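PDB 1JAK: beta-N-acetylhexosaminidase from Streptomyces plicatus, which removes terminal non-reducing N-acetylhexosamine residues from glycosides by hydrolysis, probably by the substrate-assisted mechanism of glycoside hydrolase family 20, with an alpha/beta-barrel catalytic domain. Local coordinates for residues T278-G283 with W448-S453; Y399-Y404 with L410-A415. All coordinates share one frame; numbering follows the deposited sequence.

Contact 1. Residues T278-G283 with W448-S453; sequences TGTKVG and WTETLS. With IFG ((2R,3R,4S,5R)-2-acetamido-3,4-dihydroxy-5-hydroxymethyl-piperidine), chain F.
Part of the sugar-binding pocket at the mouth of the alpha/beta barrel, this contact sets Thr280 and Val282 against Glu450. Direct packing is sparse, burying 123 Å² in all: Thr280 CG2 lies 4.1 Å from Glu450 CB, the two side chains crossing obliquely, and Val282 CG1 approaches Glu450 OE2 at 4.3 Å. No hydrogen bond links the segments directly. A water bridges them instead, 3.1 Å from Lys281 O and 2.8 Å from Glu450 OE2; it has more acceptors in reach than protons, so both bonds need not be made at once. Glu450 OE2 also accepts a very short hydrogen bond, 2.5 Å, from O4 of the bound azasugar. The bend of the glutamate chain at CB-CG (chi2 91°) turns its carboxylate toward the ligand, while CB and CG stay beside Thr280. Val282 CG1 lies in van der Waals contact, 3.5 Å from O4 of the inhibitor. From the 448-453 side, Trp448 lays one indole face against the piperidine, with C3 of the inhibitor 3.4 Å above the ring plane and over its centre. Arg168 gives Glu450 OE2 a further, weak and long ion pair. An aromatic platform under the sugar ring, with a carboxylate at a hydroxyl, is typical of carbohydrate-binding sites in glycoside hydrolases.

Contact 2. Residues Y399-Y404 with L410-A415; sequences YLDMKY and LGLSWA. With IFG ((2R,3R,4S,5R)-2-acetamido-3,4-dihydroxy-5-hydroxymethyl-piperidine), chain F.
One face of the Trp414 indole receives Met402 and Ala415: Met402 CE stands 3.3 Å above the ring plane, offset toward the rim, with Ala415 CB on that face too. Met402 SD lies 4.3 Å from the centroid of the five-membered ring and 21° off its normal, which meets the definition of a Met-aromatic contact. Bends at chi2 (60°) and chi3 (61°) fold the methionine back so that its methyl reaches the indole. At the edge of that ring, in its plane, sits O6 of the inhibitor, accepting a nearly straight bond from Trp414 NE1 (2.8 Å); Tyr399 CE2 lies at the edge too, near CZ2. O6 in turn donates to Asp401 OD2 at 2.6 Å, and is thus gripped from both segments. Tyr399 has the acetamido oxygen O7 near its ring plane and donates to it through OH at 2.7 Å. With alanine in place of Trp414, O6 of the inhibitor would probably lose its N-H donor and the Met402 methyl the indole face it rests on. The two backbones are joined by a single beta bridge between Met402 and Leu412: Leu412 N donates a hydrogen bond to Asp401 O, and Lys403 N to Leu412 O, both at 2.8 Å. Asp401 O also lies so close to Gly411 that a side chain there would collide with it. Lys403 CG packs against Leu410 O at 3.2 Å. Both segments belong to the loop between strand 389-392 and helix 420-424; Leu400 rests on strand 440-447 and helix 465-474, and Leu410 on helix 455-462.

How the contacts relate
From the N terminus, residues 278-283 come first, in the loop between helices 258-263 and 292-307. The chain then runs through strands 313-315, 346-350, 363-366 and 389-392 before contact 2 closes a short loop, with five residues between its segments. After strand 440-447, residues 448-453 return to complete contact 1. Contact 2 therefore nests within the much longer excursion of 164 residues spanned by contact 1, and the two do not cross. Their centres lie 12 Å apart and they touch directly: Gly411 N probably donates a hydrogen bond to Thr451 OG1 at 2.9 Å, and Trp448 packs against Tyr399 and Asp401. Together they join three barrel loops around one bound inhibitor.

Contact 1. Residues T278-G283 with W448-S453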
loop_
_atom_site.group_PDB
_atom_site.type_symbol
_atom_site.label_atom_id
_atom_site.label_comp_id
_atom_site.label_asym_id
_atom_site.label_seq_id
_atom_site.Cartn_x
_atom_site.Cartn_y
_atom_site.Cartn_z
ATOM N N THR A 278 11.956 23.336 3.242
ATOM C CA THR A 278 10.873 23.324 2.267
ATOM C C THR A 278 11.345 22.967 0.856
ATOM O O THR A 278 10.582 23.071 -0.105
ATOM C CB THR A 278 10.158 24.692 2.224
ATOM O OG1 THR A 278 11.102 25.715 1.881
ATOM C CG2 THR A 278 9.536 25.008 3.584
ATOM N N GLY A 279 12.601 22.540 0.740
ATOM C CA GLY A 279 13.143 22.160 -0.554
ATOM C C GLY A 279 12.797 20.729 -0.919
ATOM O O GLY A 279 11.958 20.104 -0.266
ATOM N N THR A 280 13.456 20.200 -1.949
ATOM C CA THR A 280 13.187 18.837 -2.403
ATOM C C THR A 280 14.423 17.945 -2.519
ATOM O O THR A 280 14.411 16.941 -3.237
ATOM C CB THR A 280 12.456 18.853 -3.763
ATOM O OG1 THR A 280 13.187 19.666 -4.692
ATOM C CG2 THR A 280 11.044 19.413 -3.602
ATOM N N LYS A 281 15.493 18.305 -1.819
ATOM C CA LYS A 281 16.707 17.500 -1.849
ATOM C C LYS A 281 16.670 16.487 -0.706
ATOM O O LYS A 281 15.785 16.545 0.149
ATOM C CB LYS A 281 17.945 18.395 -1.720
ATOM C CG LYS A 281 18.232 19.223 -2.967
ATOM C CD LYS A 281 19.439 20.139 -2.772
ATOM C CE LYS A 281 20.673 19.368 -2.304
ATOM N NZ LYS A 281 21.081 18.312 -3.277
ATOM N N VAL A 282 17.625 15.559 -0.709
ATOM C CA VAL A 282 17.714 14.534 0.330
ATOM C C VAL A 282 19.162 14.256 0.730
ATOM O O VAL A 282 20.091 14.580 -0.012
ATOM C CB VAL A 282 17.117 13.175 -0.140
ATOM C CG1 VAL A 282 15.696 13.363 -0.643
ATOM C CG2 VAL A 282 18.002 12.551 -1.223
ATOM N N GLY A 283 19.336 13.667 1.913
ATOM C CA GLY A 283 20.654 13.268 2.388
ATOM C C GLY A 283 21.501 14.211 3.219
ATOM O O GLY A 283 22.597 13.836 3.639
ATOM N N TRP A 448 6.038 8.739 -3.245
ATOM C CA TRP A 448 6.699 9.872 -2.609
ATOM C C TRP A 448 6.009 11.153 -3.061
ATOM O O TRP A 448 5.515 11.232 -4.186
ATOM C CB TRP A 448 8.181 9.871 -2.982
ATOM C CG TRP A 448 8.860 8.621 -2.508
ATOM C CD1 TRP A 448 9.205 7.531 -3.258
ATOM C CD2 TRP A 448 9.226 8.312 -1.159
ATOM N NE1 TRP A 448 9.764 6.561 -2.456
ATOM C CE2 TRP A 448 9.789 7.016 -1.163
ATOM C CE3 TRP A 448 9.133 9.007 0.055
ATOM C CZ2 TRP A 448 10.259 6.399 0.002
ATOM C CZ3 TRP A 448 9.603 8.394 1.214
ATOM C CH2 TRP A 448 10.159 7.102 1.177
ATOM N N THR A 449 5.983 12.168 -2.203
ATOM C CA THR A 449 5.253 13.374 -2.568
ATOM C C THR A 449 5.971 14.711 -2.731
ATOM O O THR A 449 5.358 15.763 -2.559
ATOM C CB THR A 449 4.051 13.564 -1.612
ATOM O OG1 THR A 449 4.505 13.592 -0.253
ATOM C CG2 THR A 449 3.067 12.412 -1.778
ATOM N N GLU A 450 7.253 14.689 -3.081
ATOM C CA GLU A 450 7.961 15.948 -3.294
ATOM C C GLU A 450 7.219 16.817 -4.310
ATOM O O GLU A 450 7.198 18.041 -4.187
ATOM C CB GLU A 450 9.377 15.708 -3.832
ATOM C CG GLU A 450 10.423 15.402 -2.780
ATOM C CD GLU A 450 10.589 13.921 -2.509
ATOM O OE1 GLU A 450 9.691 13.130 -2.867
ATOM O OE2 GLU A 450 11.627 13.554 -1.923
ATOM N N THR A 451 6.612 16.174 -5.308
ATOM C CA THR A 451 5.921 16.889 -6.385
ATOM C C THR A 451 4.395 16.815 -6.398
ATOM O O THR A 451 3.761 17.381 -7.289
ATOM C CB THR A 451 6.393 16.378 -7.769
ATOM O OG1 THR A 451 5.831 15.079 -8.017
ATOM C CG2 THR A 451 7.910 16.275 -7.813
ATOM N N LEU A 452 3.810 16.135 -5.418
ATOM C CA LEU A 452 2.362 15.949 -5.373
ATOM C C LEU A 452 1.732 16.614 -4.154
ATOM O O LEU A 452 2.083 16.300 -3.020
ATOM C CB LEU A 452 2.062 14.447 -5.373
ATOM C CG LEU A 452 2.887 13.686 -6.423
ATOM C CD1 LEU A 452 2.725 12.188 -6.234
ATOM C CD2 LEU A 452 2.459 14.103 -7.822
ATOM N N SER A 453 0.784 17.516 -4.396
ATOM C CA SER A 453 0.141 18.239 -3.309
ATOM C C SER A 453 -1.368 18.047 -3.164
ATOM O O SER A 453 -1.971 18.588 -2.236
ATOM C CB SER A 453 0.461 19.732 -3.431
ATOM O OG SER A 453 0.059 20.236 -4.690
HETATM N N1 IFG F . 14.618 8.489 -2.144
HETATM C C2 IFG F . 14.159 8.815 -0.769
HETATM C C3 IFG F . 12.657 9.300 -0.648
HETATM C C4 IFG F . 12.204 10.215 -1.805
HETATM C C5 IFG F . 12.529 9.521 -3.129
HETATM C C6 IFG F . 12.098 10.269 -4.386
HETATM C C7 IFG F . 13.888 6.420 -0.268
HETATM C C8 IFG F . 14.012 5.171 0.567
HETATM C C9 IFG F . 14.023 9.205 -3.282
HETATM N N2 IFG F . 14.366 7.643 0.112
HETATM O O7 IFG F . 13.336 6.297 -1.352
HETATM O O3 IFG F . 12.481 9.977 0.590
HETATM O O4 IFG F . 12.931 11.441 -1.730
HETATM O O6 IFG F . 11.962 9.387 -5.494
HETATM O O HOH W 1 12.848 15.737 -0.637
#

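Contact 2. Residues Y399-Y404 with L410-A415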
loop_
_atom_site.group_PDB
_atom_site.type_symbol
_atom_site.label_atom_id
_atom_site.label_comp_id
_atom_site.label_asym_id
_atom_site.label_seq_id
_atom_site.Cartn_x
_atom_site.Cartn_y
_atom_site.Cartn_z
ATOM N N TYR A 399 8.356 2.695 -7.751
ATOM C CA TYR A 399 8.276 4.019 -7.142
ATOM C C TYR A 399 7.271 4.788 -7.999
ATOM O O TYR A 399 7.571 5.182 -9.129
ATOM C CB TYR A 399 9.655 4.690 -7.158
ATOM C CG TYR A 399 10.441 4.467 -5.885
ATOM C CD1 TYR A 399 10.360 3.256 -5.192
ATOM C CD2 TYR A 399 11.250 5.475 -5.358
ATOM C CE1 TYR A 399 11.058 3.058 -4.003
ATOM C CE2 TYR A 399 11.955 5.287 -4.169
ATOM C CZ TYR A 399 11.848 4.077 -3.496
ATOM O OH TYR A 399 12.501 3.893 -2.304
ATOM N N LEU A 400 6.070 4.985 -7.462
ATOM C CA LEU A 400 5.003 5.654 -8.198
ATOM C C LEU A 400 5.202 7.145 -8.457
ATOM O O LEU A 400 4.444 7.744 -9.217
ATOM C CB LEU A 400 3.665 5.408 -7.492
ATOM C CG LEU A 400 3.323 3.921 -7.333
ATOM C CD1 LEU A 400 2.124 3.764 -6.410
ATOM C CD2 LEU A 400 3.032 3.295 -8.701
ATOM N N ASP A 401 6.211 7.742 -7.829
ATOM C CA ASP A 401 6.496 9.157 -8.044
ATOM C C ASP A 401 7.409 9.342 -9.253
ATOM O O ASP A 401 7.651 10.469 -9.682
ATOM C CB ASP A 401 7.167 9.765 -6.807
ATOM C CG ASP A 401 8.520 9.140 -6.514
ATOM O OD1 ASP A 401 8.605 7.896 -6.485
ATOM O OD2 ASP A 401 9.497 9.888 -6.305
ATOM N N MET A 402 7.916 8.244 -9.807
ATOM C CA MET A 402 8.816 8.352 -10.953
ATOM C C MET A 402 8.057 8.618 -12.251
ATOM O O MET A 402 7.021 8.011 -12.518
ATOM C CB MET A 402 9.668 7.085 -11.091
ATOM C CG MET A 402 11.118 7.355 -11.505
ATOM S SD MET A 402 12.019 8.392 -10.319
ATOM C CE MET A 402 11.951 7.361 -8.844
ATOM N N LYS A 403 8.574 9.546 -13.050
ATOM C CA LYS A 403 7.950 9.899 -14.320
ATOM C C LYS A 403 7.835 8.718 -15.276
ATOM O O LYS A 403 8.694 7.836 -15.299
ATOM C CB LYS A 403 8.749 11.009 -15.010
ATOM C CG LYS A 403 8.711 12.345 -14.292
ATOM C CD LYS A 403 9.491 13.394 -15.075
ATOM C CE LYS A 403 9.467 14.742 -14.369
ATOM N NZ LYS A 403 10.219 15.772 -15.143
ATOM N N TYR A 404 6.771 8.721 -16.075
ATOM C CA TYR A 404 6.536 7.673 -17.064
ATOM C C TYR A 404 7.474 7.904 -18.244
ATOM O O TYR A 404 8.025 6.959 -18.817
ATOM C CB TYR A 404 5.100 7.739 -17.573
ATOM C CG TYR A 404 4.049 7.575 -16.507
ATOM C CD1 TYR A 404 3.727 6.315 -16.006
ATOM C CD2 TYR A 404 3.351 8.679 -16.021
ATOM C CE1 TYR A 404 2.729 6.157 -15.050
ATOM C CE2 TYR A 404 2.353 8.535 -15.064
ATOM C CZ TYR A 404 2.044 7.271 -14.587
ATOM O OH TYR A 404 1.031 7.115 -13.671
ATOM N N LEU A 410 4.468 15.698 -13.673
ATOM C CA LEU A 410 4.698 15.569 -12.237
ATOM C C LEU A 410 5.743 14.479 -12.031
ATOM O O LEU A 410 6.180 13.848 -12.989
ATOM C CB LEU A 410 3.400 15.158 -11.534
ATOM C CG LEU A 410 2.213 16.121 -11.610
ATOM C CD1 LEU A 410 0.949 15.409 -11.158
ATOM C CD2 LEU A 410 2.482 17.337 -10.740
ATOM N N GLY A 411 6.145 14.262 -10.783
ATOM C CA GLY A 411 7.111 13.216 -10.494
ATOM C C GLY A 411 8.583 13.550 -10.672
ATOM O O GLY A 411 8.946 14.670 -11.044
ATOM N N LEU A 412 9.426 12.553 -10.415
ATOM C CA LEU A 412 10.875 12.706 -10.516
ATOM C C LEU A 412 11.474 11.814 -11.601
ATOM O O LEU A 412 10.797 10.935 -12.137
ATOM C CB LEU A 412 11.523 12.393 -9.165
ATOM C CG LEU A 412 11.056 13.273 -8.001
ATOM C CD1 LEU A 412 11.812 12.891 -6.743
ATOM C CD2 LEU A 412 11.290 14.746 -8.328
ATOM N N SER A 413 12.753 12.026 -11.904
ATOM C CA SER A 413 13.410 11.261 -12.959
ATOM C C SER A 413 14.798 10.721 -12.623
ATOM O O SER A 413 15.486 10.197 -13.500
ATOM C CB SER A 413 13.515 12.137 -14.211
ATOM O OG SER A 413 14.283 13.301 -13.938
ATOM N N TRP A 414 15.211 10.827 -11.365
ATOM C CA TRP A 414 16.542 10.368 -10.978
ATOM C C TRP A 414 16.775 8.873 -11.196
ATOM O O TRP A 414 17.914 8.442 -11.385
ATOM C CB TRP A 414 16.830 10.730 -9.515
ATOM C CG TRP A 414 15.958 10.016 -8.527
ATOM C CD1 TRP A 414 14.771 10.457 -8.005
ATOM C CD2 TRP A 414 16.196 8.727 -7.954
ATOM N NE1 TRP A 414 14.259 9.515 -7.140
ATOM C CE2 TRP A 414 15.114 8.444 -7.091
ATOM C CE3 TRP A 414 17.221 7.778 -8.088
ATOM C CZ2 TRP A 414 15.026 7.252 -6.363
ATOM C CZ3 TRP A 414 17.136 6.593 -7.363
ATOM C CH2 TRP A 414 16.043 6.342 -6.510
ATOM N N ALA A 415 15.706 8.082 -11.167
ATOM C CA ALA A 415 15.822 6.640 -11.366
ATOM C C ALA A 415 15.481 6.276 -12.805
ATOM O O ALA A 415 15.177 5.116 -13.111
ATOM C CB ALA A 415 14.888 5.897 -10.403
HETATM N N1 IFG F . 14.618 8.489 -2.144
HETATM C C2 IFG F . 14.159 8.815 -0.769
HETATM C C3 IFG F . 12.657 9.300 -0.648
HETATM C C4 IFG F . 12.204 10.215 -1.805
HETATM C C5 IFG F . 12.529 9.521 -3.129
HETATM C C6 IFG F . 12.098 10.269 -4.386
HETATM C C7 IFG F . 13.888 6.420 -0.268
HETATM C C8 IFG F . 14.012 5.171 0.567
HETATM C C9 IFG F . 14.023 9.205 -3.282
HETATM N N2 IFG F . 14.366 7.643 0.112
HETATM O O7 IFG F . 13.336 6.297 -1.352
HETATM O O3 IFG F . 12.481 9.977 0.590
HETATM O O4 IFG F . 12.931 11.441 -1.730
HETATM O O6 IFG F . 11.962 9.387 -5.494
HETATM O O HOH W 2 12.962 15.501 -13.090
#